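Local coordinates for protein carbonic anhydrase (Porphyridium purpureum, PDB 1DDZ) that probably catalyses the reversible, zinc-dependent hydration of carbon dioxide to hydrogencarbonate, as a beta-class carbonic anhydrase carrying two zinc sites in each chain, at residues 161-164 with 165-169; 359-362 with 363-367; 423-426 with 427-430; 470-473 with 474-478. All blocks are in the same frame, centred on the assembly; numbering follows the deposited sequence.

Interaction 1: residues 161-164 with 165-169; sequences MNAK and YLDKC
Asn162, Lys164 and Tyr165 meet in a local contact at the start of the short helix 163-166, just where the long helix 147-161 has given out; Asn162 leaves helical geometry and stands at the N-cap position of the new helix. Its side chain does no capping. The amide turns back instead, ND2 bonding to Val158 O of the preceding helix, while the backbone O of Asn162 takes the N-H of Leu166 at 3.1 Å. One residue on, Asp167 N points straight at Ala163 O (2.8 Å, 179°).

The tyrosine ring is held from two directions. Lys164 runs alongside it, its CG standing almost exactly over the middle of one face: a clean CH-pi contact. CG gets there from the position between the backbone N and the carbonyl carbon (chi1 48°). The extended chain then follows the ring outward and brings Lys164 CE to 3.8 Å from Tyr165 CZ. Asn162 comes at the rim, OD1 3.2 Å from Tyr165 CD1, with amide and ring planes 32° apart. Beyond the segments, Tyr165 also packs on Thr275 and Val279 of helix 266-279. A serine here would probably leave the aliphatic chain of Lys164 without the face it lies on, and that lysine freer to swing into solvent. At the outer end one water spans the pair, 2.8 Å from Tyr165 OH and accepting a weak bond of 3.3 Å from Lys164 NZ.

Interaction 2: residues 359-362 with 363-367; sequences SDMS and FLSVL
Asp360 reaches forward to Phe363 across the first turn of helix 361-373. Its CB lies 3.9 Å from Phe363 CB. From there CG, placed opposite the backbone N (chi1 -174°), swings the carboxylate over the start of the helix, and OD2 at the tip accepts the N-H of Phe363 at 3.0 Å. The donor comes from above the carboxylate plane, 55° out of it, and the same oxygen sits 3.1 Å from Phe363 CB. Carboxylate and phenyl ring end up nearly coplanar. An alanine here would probably leave the N-H of Phe363 without its side-chain acceptor and weaken the start of the helix.

The backbone O of Asp360 takes Leu364 N at 2.8 Å, so this one residue supplies two acceptors. Met361 O, by contrast, takes two donors, Ser365 N and Ser365 OG (2.8 Å), from opposite faces of its plane, which satisfies a buried hydroxyl. Around the turn, Phe363 and Val366 pack on strands 323-328 and 346-351, and Met361 on Leu147 of the other carbonic anhydrase half. The arrangement is an aspartate N-cap on a helix start buried between the sheet, the other half of the chain and the second subunit.

Interaction 3: residues 423-426 with 427-430; sequences ITDP and KDSL
The backbone of Asp425 and Pro426 turns directly into helix 426-447, Asp425 O receiving Ser429 N at 2.8 Å and Pro426 O receiving Leu430 N at 2.9 Å. The Asp425 side chain caps the same turn: with CG opposite its own backbone N (chi1 164°), OD1 accepts from Asp428 N at 2.9 Å and an angle of 163°. The N-H arrives from above the carboxylate plane.

The price of this cap is a meeting of like charges. The carboxylate of Asp428, turned 72° against that of Asp425, brings its OD2 to 3.3 Å from Asp425 OD1. Lys427 probably eases the repulsion: its chain, bent at chi3, curls round so that NZ makes a salt bridge to Asp428 OD1, while a water that donates to Asp425 OD1 at 2.8 Å also takes a weak bond from the same NZ. The ammonium group thus serves both acids, one directly and one through water.

Another flank is apolar. Ile423 points into the turn and sets CG2 against Asp428 CB (3.6 Å) and beside Ser429 N, so the chain entering the helix folds back over its first turn. A second water joins the carbonyl of Thr424, to which it donates, with Ser429 OG, where the bond is weak. Leu430 packs on Cys390 and Ala391 of helix 388-392, the helix that follows zinc ligand Cys387. Altogether this is an aspartate N-cap followed by proline in the first helical position, where the lack of an N-H costs nothing.

Interaction 4: residues 470-473 with 474-478; sequences VGDG and KLRDM
Asp472 OD2 is gripped by two donors, the backbone N-H of Lys474 at 3.0 Å and a water at 2.6 Å. The bond from Lys474 N is nearly straight (171°), although it meets the oxygen from above the carboxylate plane, and as a side-chain oxygen bonded to the N-H two residues on it makes an Asx turn. With CG lodged between the backbone N and the carbonyl carbon (chi1 60°), the carboxylate reaches forward past Gly473 to Lys474 N; the positive phi of Gly473 suits a residue without a side chain.

The other oxygen faces the coming strand. Arg476 NH2 forms a salt bridge to Asp472 OD1 at 3.3 Å, meeting it on the syn side, with the carboxylate and guanidinium planes 48° apart. The water on OD2 donates also to Lys474 O, 2.7 Å away, and accepts from Arg476 NE at 3.0 Å, so it knits carboxylate, turn backbone and guanidinium together. Lys474 CD rests 3.8 Å above the guanidinium plane, toward its rim.

All this closes the loop between the antiparallel strands 462-468 and 476-481, and helix 38-53 backs it: Asn43 bonds to both Gly473 O and Leu475 N. Arg476 NH1 goes elsewhere, to Ala32 O. The guanidinium is therefore fixed by separate partners at NE, NH1 and NH2, and a carboxylate supplied with a cation, an N-H and a water would be expected to keep its negative charge.

How the interactions relate
The four contacts are separate local structures strung along the chain, and none touches another. Interaction 1 belongs to the first carbonic anhydrase half and lies away from the zinc sites; its centre is about 56 Å from that of interaction 3, on the opposite side of the chain's centre. Interaction 2 is the central one: the side chain of Val366 comes within about 8 Å of that of Asp76, a zinc ligand of the first half, although it belongs to the second. Interactions 3 and 4 are neighbours, nearest atoms about 10 Å apart, and both approach ligands of the second half's site: between side chains, Leu430 lies about 6 Å from Cys387 and Leu475 about 8 Å from His384. Interactions 1 and 2 also touch the second subunit.

Interaction 1: residues 161-164 with 165-169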
# COMPACT_ATOMS: atom_id res chain seq x y z
N MET A 161 1.10 21.84 -0.78
CA MET A 161 2.17 22.23 -1.70
C MET A 161 1.78 23.38 -2.62
O MET A 161 2.66 24.07 -3.12
CB MET A 161 2.57 21.06 -2.60
CG MET A 161 3.33 19.95 -1.91
SD MET A 161 3.76 18.60 -3.06
CE MET A 161 2.16 17.76 -3.26
N ASN A 162 0.49 23.56 -2.86
CA ASN A 162 0.02 24.59 -3.75
C ASN A 162 -0.85 25.64 -3.11
O ASN A 162 -1.71 26.20 -3.76
CB ASN A 162 -0.75 23.94 -4.89
CG ASN A 162 0.13 23.12 -5.77
OD1 ASN A 162 0.86 23.66 -6.57
ND2 ASN A 162 0.05 21.80 -5.64
N ALA A 163 -0.60 25.93 -1.84
CA ALA A 163 -1.36 26.93 -1.11
C ALA A 163 -1.40 28.28 -1.87
O ALA A 163 -2.46 28.90 -2.00
CB ALA A 163 -0.76 27.11 0.27
N LYS A 164 -0.25 28.69 -2.40
CA LYS A 164 -0.12 29.95 -3.15
C LYS A 164 -1.10 30.09 -4.31
O LYS A 164 -1.65 31.17 -4.55
CB LYS A 164 1.31 30.10 -3.65
CG LYS A 164 1.84 28.86 -4.32
CD LYS A 164 3.35 28.82 -4.30
CE LYS A 164 3.87 27.60 -5.00
NZ LYS A 164 5.34 27.65 -5.19
N TYR A 165 -1.35 28.99 -5.00
CA TYR A 165 -2.29 29.01 -6.11
C TYR A 165 -3.72 28.93 -5.60
O TYR A 165 -4.59 29.59 -6.12
CB TYR A 165 -2.01 27.83 -7.00
CG TYR A 165 -0.58 27.81 -7.44
CD1 TYR A 165 0.19 26.66 -7.34
CD2 TYR A 165 -0.00 28.97 -7.97
CE1 TYR A 165 1.52 26.65 -7.76
CE2 TYR A 165 1.30 28.97 -8.39
CZ TYR A 165 2.07 27.81 -8.29
OH TYR A 165 3.36 27.85 -8.73
N LEU A 166 -3.92 28.19 -4.53
CA LEU A 166 -5.26 28.01 -3.99
C LEU A 166 -5.87 29.20 -3.24
O LEU A 166 -7.02 29.56 -3.47
CB LEU A 166 -5.34 26.71 -3.18
CG LEU A 166 -5.54 25.33 -3.85
CD1 LEU A 166 -6.20 25.48 -5.20
CD2 LEU A 166 -4.25 24.56 -3.99
N ASP A 167 -5.08 29.83 -2.38
CA ASP A 167 -5.53 31.01 -1.63
C ASP A 167 -5.89 32.16 -2.58
O ASP A 167 -6.63 33.08 -2.24
CB ASP A 167 -4.44 31.47 -0.67
CG ASP A 167 -3.84 30.33 0.14
OD1 ASP A 167 -4.41 29.21 0.18
OD2 ASP A 167 -2.77 30.56 0.76
N LYS A 168 -5.32 32.12 -3.78
CA LYS A 168 -5.56 33.12 -4.81
C LYS A 168 -7.02 33.04 -5.28
O LYS A 168 -7.64 34.05 -5.63
CB LYS A 168 -4.60 32.83 -5.98
CG LYS A 168 -4.52 33.91 -7.03
CD LYS A 168 -3.90 35.20 -6.48
CE LYS A 168 -3.93 36.31 -7.53
NZ LYS A 168 -3.38 37.62 -7.05
N CYS A 169 -7.56 31.82 -5.27
CA CYS A 169 -8.93 31.53 -5.72
C CYS A 169 -10.06 32.33 -5.09
O CYS A 169 -10.18 32.42 -3.87
CB CYS A 169 -9.19 30.04 -5.61
SG CYS A 169 -8.04 29.08 -6.62
O HOH W 1 5.11 25.83 -7.99

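Interaction 2: residues 359-362 with 363-367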
# COMPACT_ATOMS: atom_id res chain seq x y z
N SER A 359 -5.88 -6.31 2.53
CA SER A 359 -5.25 -5.09 2.98
C SER A 359 -4.94 -4.04 1.91
O SER A 359 -4.18 -3.14 2.18
CB SER A 359 -3.99 -5.45 3.70
OG SER A 359 -3.34 -6.47 2.99
N ASP A 360 -5.58 -4.12 0.75
CA ASP A 360 -5.33 -3.16 -0.32
C ASP A 360 -6.07 -1.83 -0.12
O ASP A 360 -7.27 -1.79 -0.29
CB ASP A 360 -5.75 -3.77 -1.64
CG ASP A 360 -5.38 -2.90 -2.82
OD1 ASP A 360 -4.20 -2.55 -2.92
OD2 ASP A 360 -6.25 -2.59 -3.64
N MET A 361 -5.35 -0.75 0.19
CA MET A 361 -5.96 0.56 0.44
C MET A 361 -6.70 1.15 -0.75
O MET A 361 -7.74 1.78 -0.56
CB MET A 361 -4.93 1.57 0.97
CG MET A 361 -4.49 1.32 2.40
SD MET A 361 -5.83 1.60 3.59
CE MET A 361 -5.96 3.42 3.53
N SER A 362 -6.20 0.95 -1.96
CA SER A 362 -6.92 1.47 -3.13
C SER A 362 -8.31 0.81 -3.19
O SER A 362 -9.31 1.47 -3.44
CB SER A 362 -6.14 1.20 -4.42
OG SER A 362 -6.89 1.64 -5.54
N PHE A 363 -8.35 -0.50 -2.99
CA PHE A 363 -9.60 -1.26 -2.98
C PHE A 363 -10.48 -0.86 -1.77
O PHE A 363 -11.67 -0.52 -1.94
CB PHE A 363 -9.27 -2.79 -2.99
CG PHE A 363 -10.33 -3.67 -2.38
CD1 PHE A 363 -10.02 -4.46 -1.27
CD2 PHE A 363 -11.62 -3.72 -2.89
CE1 PHE A 363 -10.97 -5.28 -0.67
CE2 PHE A 363 -12.59 -4.53 -2.29
CZ PHE A 363 -12.26 -5.31 -1.18
N LEU A 364 -9.90 -0.86 -0.57
CA LEU A 364 -10.65 -0.51 0.64
C LEU A 364 -11.26 0.90 0.64
O LEU A 364 -12.40 1.09 1.07
CB LEU A 364 -9.77 -0.69 1.87
CG LEU A 364 -9.33 -2.13 2.13
CD1 LEU A 364 -8.27 -2.17 3.22
CD2 LEU A 364 -10.55 -2.96 2.51
N SER A 365 -10.52 1.86 0.09
CA SER A 365 -10.99 3.25 0.02
C SER A 365 -12.20 3.38 -0.89
O SER A 365 -13.16 4.06 -0.55
CB SER A 365 -9.85 4.18 -0.41
OG SER A 365 -8.80 4.15 0.56
N VAL A 366 -12.17 2.71 -2.05
CA VAL A 366 -13.31 2.75 -2.98
C VAL A 366 -14.51 2.05 -2.33
O VAL A 366 -15.63 2.57 -2.37
CB VAL A 366 -13.01 2.05 -4.33
CG1 VAL A 366 -14.22 2.05 -5.21
CG2 VAL A 366 -11.87 2.74 -5.07
N LEU A 367 -14.26 0.89 -1.71
CA LEU A 367 -15.30 0.09 -1.04
C LEU A 367 -15.99 0.91 0.04
O LEU A 367 -17.20 1.07 0.02
CB LEU A 367 -14.67 -1.14 -0.37
CG LEU A 367 -15.29 -2.55 -0.45
CD1 LEU A 367 -14.93 -3.30 0.79
CD2 LEU A 367 -16.79 -2.53 -0.64

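Interaction 3: residues 423-426 with 427-430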
# COMPACT_ATOMS: atom_id res chain seq x y z
N ILE A 423 -8.90 -30.24 -15.03
CA ILE A 423 -8.83 -29.57 -16.32
C ILE A 423 -7.40 -29.51 -16.78
O ILE A 423 -6.54 -29.03 -16.08
CB ILE A 423 -9.37 -28.15 -16.23
CG1 ILE A 423 -10.60 -28.13 -15.33
CG2 ILE A 423 -9.65 -27.59 -17.64
CD1 ILE A 423 -11.15 -26.77 -15.05
N THR A 424 -7.17 -29.95 -18.01
CA THR A 424 -5.84 -29.98 -18.58
C THR A 424 -5.77 -29.01 -19.76
O THR A 424 -4.70 -28.52 -20.09
CB THR A 424 -5.49 -31.42 -19.00
OG1 THR A 424 -4.11 -31.67 -18.72
CG2 THR A 424 -5.77 -31.66 -20.51
N ASP A 425 -6.88 -28.80 -20.45
CA ASP A 425 -6.86 -27.88 -21.55
C ASP A 425 -6.52 -26.50 -20.96
O ASP A 425 -7.26 -25.98 -20.10
CB ASP A 425 -8.21 -27.86 -22.27
CG ASP A 425 -8.36 -26.66 -23.15
OD1 ASP A 425 -9.16 -25.78 -22.81
OD2 ASP A 425 -7.65 -26.57 -24.17
N PRO A 426 -5.44 -25.88 -21.45
CA PRO A 426 -4.91 -24.57 -21.04
C PRO A 426 -5.97 -23.49 -20.99
O PRO A 426 -6.14 -22.84 -19.97
CB PRO A 426 -3.87 -24.28 -22.13
CG PRO A 426 -3.36 -25.64 -22.47
CD PRO A 426 -4.65 -26.42 -22.58
N LYS A 427 -6.73 -23.35 -22.07
CA LYS A 427 -7.79 -22.35 -22.13
C LYS A 427 -8.82 -22.49 -21.01
O LYS A 427 -9.05 -21.56 -20.23
CB LYS A 427 -8.50 -22.44 -23.49
CG LYS A 427 -9.39 -21.25 -23.82
CD LYS A 427 -10.51 -21.60 -24.81
CE LYS A 427 -11.73 -22.18 -24.09
NZ LYS A 427 -12.61 -22.98 -24.99
N ASP A 428 -9.42 -23.68 -20.88
CA ASP A 428 -10.46 -23.93 -19.87
C ASP A 428 -9.92 -23.87 -18.48
O ASP A 428 -10.59 -23.57 -17.51
CB ASP A 428 -11.09 -25.30 -20.08
CG ASP A 428 -11.85 -25.39 -21.38
OD1 ASP A 428 -12.13 -24.36 -22.01
OD2 ASP A 428 -12.18 -26.53 -21.76
N SER A 429 -8.68 -24.28 -18.34
CA SER A 429 -8.03 -24.28 -17.09
C SER A 429 -7.82 -22.84 -16.59
O SER A 429 -8.09 -22.54 -15.42
CB SER A 429 -6.69 -25.03 -17.28
OG SER A 429 -5.87 -24.84 -16.15
N LEU A 430 -7.43 -21.93 -17.49
CA LEU A 430 -7.25 -20.53 -17.17
C LEU A 430 -8.61 -19.94 -16.81
O LEU A 430 -8.77 -19.20 -15.85
CB LEU A 430 -6.75 -19.75 -18.38
CG LEU A 430 -5.97 -18.41 -18.25
CD1 LEU A 430 -6.26 -17.52 -19.44
CD2 LEU A 430 -6.26 -17.66 -16.96
O HOH W 2 -3.73 -26.65 -17.82
O HOH W 3 -10.28 -25.19 -25.26

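Interaction 4: residues 470-473 with 474-478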
# COMPACT_ATOMS: atom_id res chain seq x y z
N VAL A 470 -15.81 -11.99 -23.76
CA VAL A 470 -16.06 -10.87 -24.67
C VAL A 470 -16.70 -11.31 -26.00
O VAL A 470 -17.38 -10.55 -26.66
CB VAL A 470 -14.74 -10.06 -24.87
CG1 VAL A 470 -13.73 -10.87 -25.67
CG2 VAL A 470 -15.01 -8.71 -25.47
N GLY A 471 -16.54 -12.59 -26.31
CA GLY A 471 -17.11 -13.15 -27.52
C GLY A 471 -18.62 -13.12 -27.55
O GLY A 471 -19.21 -13.19 -28.62
N ASP A 472 -19.25 -13.06 -26.37
CA ASP A 472 -20.71 -12.99 -26.27
C ASP A 472 -21.24 -11.92 -25.30
O ASP A 472 -22.42 -11.67 -25.28
CB ASP A 472 -21.35 -14.34 -25.93
CG ASP A 472 -20.86 -14.92 -24.59
OD1 ASP A 472 -20.92 -16.16 -24.43
OD2 ASP A 472 -20.42 -14.17 -23.69
N GLY A 473 -20.37 -11.35 -24.47
CA GLY A 473 -20.80 -10.32 -23.54
C GLY A 473 -21.89 -10.73 -22.58
O GLY A 473 -22.58 -9.89 -22.02
N LYS A 474 -22.04 -12.02 -22.36
CA LYS A 474 -23.07 -12.53 -21.47
C LYS A 474 -22.48 -12.70 -20.08
O LYS A 474 -21.46 -13.35 -19.92
CB LYS A 474 -23.59 -13.88 -22.00
CG LYS A 474 -24.73 -14.46 -21.19
CD LYS A 474 -24.82 -15.97 -21.37
CE LYS A 474 -25.14 -16.36 -22.81
NZ LYS A 474 -26.48 -15.87 -23.22
N LEU A 475 -23.11 -12.10 -19.08
CA LEU A 475 -22.65 -12.22 -17.70
C LEU A 475 -23.08 -13.58 -17.13
O LEU A 475 -24.23 -14.00 -17.22
CB LEU A 475 -23.22 -11.09 -16.84
CG LEU A 475 -22.71 -9.65 -17.04
CD1 LEU A 475 -23.50 -8.73 -16.15
CD2 LEU A 475 -21.23 -9.57 -16.74
N ARG A 476 -22.13 -14.26 -16.50
CA ARG A 476 -22.35 -15.56 -15.90
C ARG A 476 -22.20 -15.45 -14.38
O ARG A 476 -21.25 -14.83 -13.86
CB ARG A 476 -21.36 -16.55 -16.51
CG ARG A 476 -21.58 -16.67 -18.02
CD ARG A 476 -20.58 -17.56 -18.67
NE ARG A 476 -20.76 -17.57 -20.12
CZ ARG A 476 -21.70 -18.29 -20.74
NH1 ARG A 476 -22.55 -19.04 -20.05
NH2 ARG A 476 -21.75 -18.29 -22.06
N ASP A 477 -23.16 -16.03 -13.68
CA ASP A 477 -23.22 -15.95 -12.23
C ASP A 477 -22.15 -16.76 -11.53
O ASP A 477 -21.96 -17.92 -11.85
CB ASP A 477 -24.60 -16.39 -11.76
CG ASP A 477 -24.91 -16.01 -10.32
OD1 ASP A 477 -24.04 -15.44 -9.63
OD2 ASP A 477 -26.05 -16.28 -9.89
N MET A 478 -21.41 -16.11 -10.63
CA MET A 478 -20.38 -16.80 -9.87
C MET A 478 -20.85 -16.93 -8.44
O MET A 478 -20.18 -17.53 -7.59
CB MET A 478 -19.04 -16.05 -9.93
CG MET A 478 -18.36 -16.03 -11.30
SD MET A 478 -17.79 -17.65 -11.85
CE MET A 478 -19.16 -18.11 -12.90
O HOH W 4 -19.85 -15.00 -21.25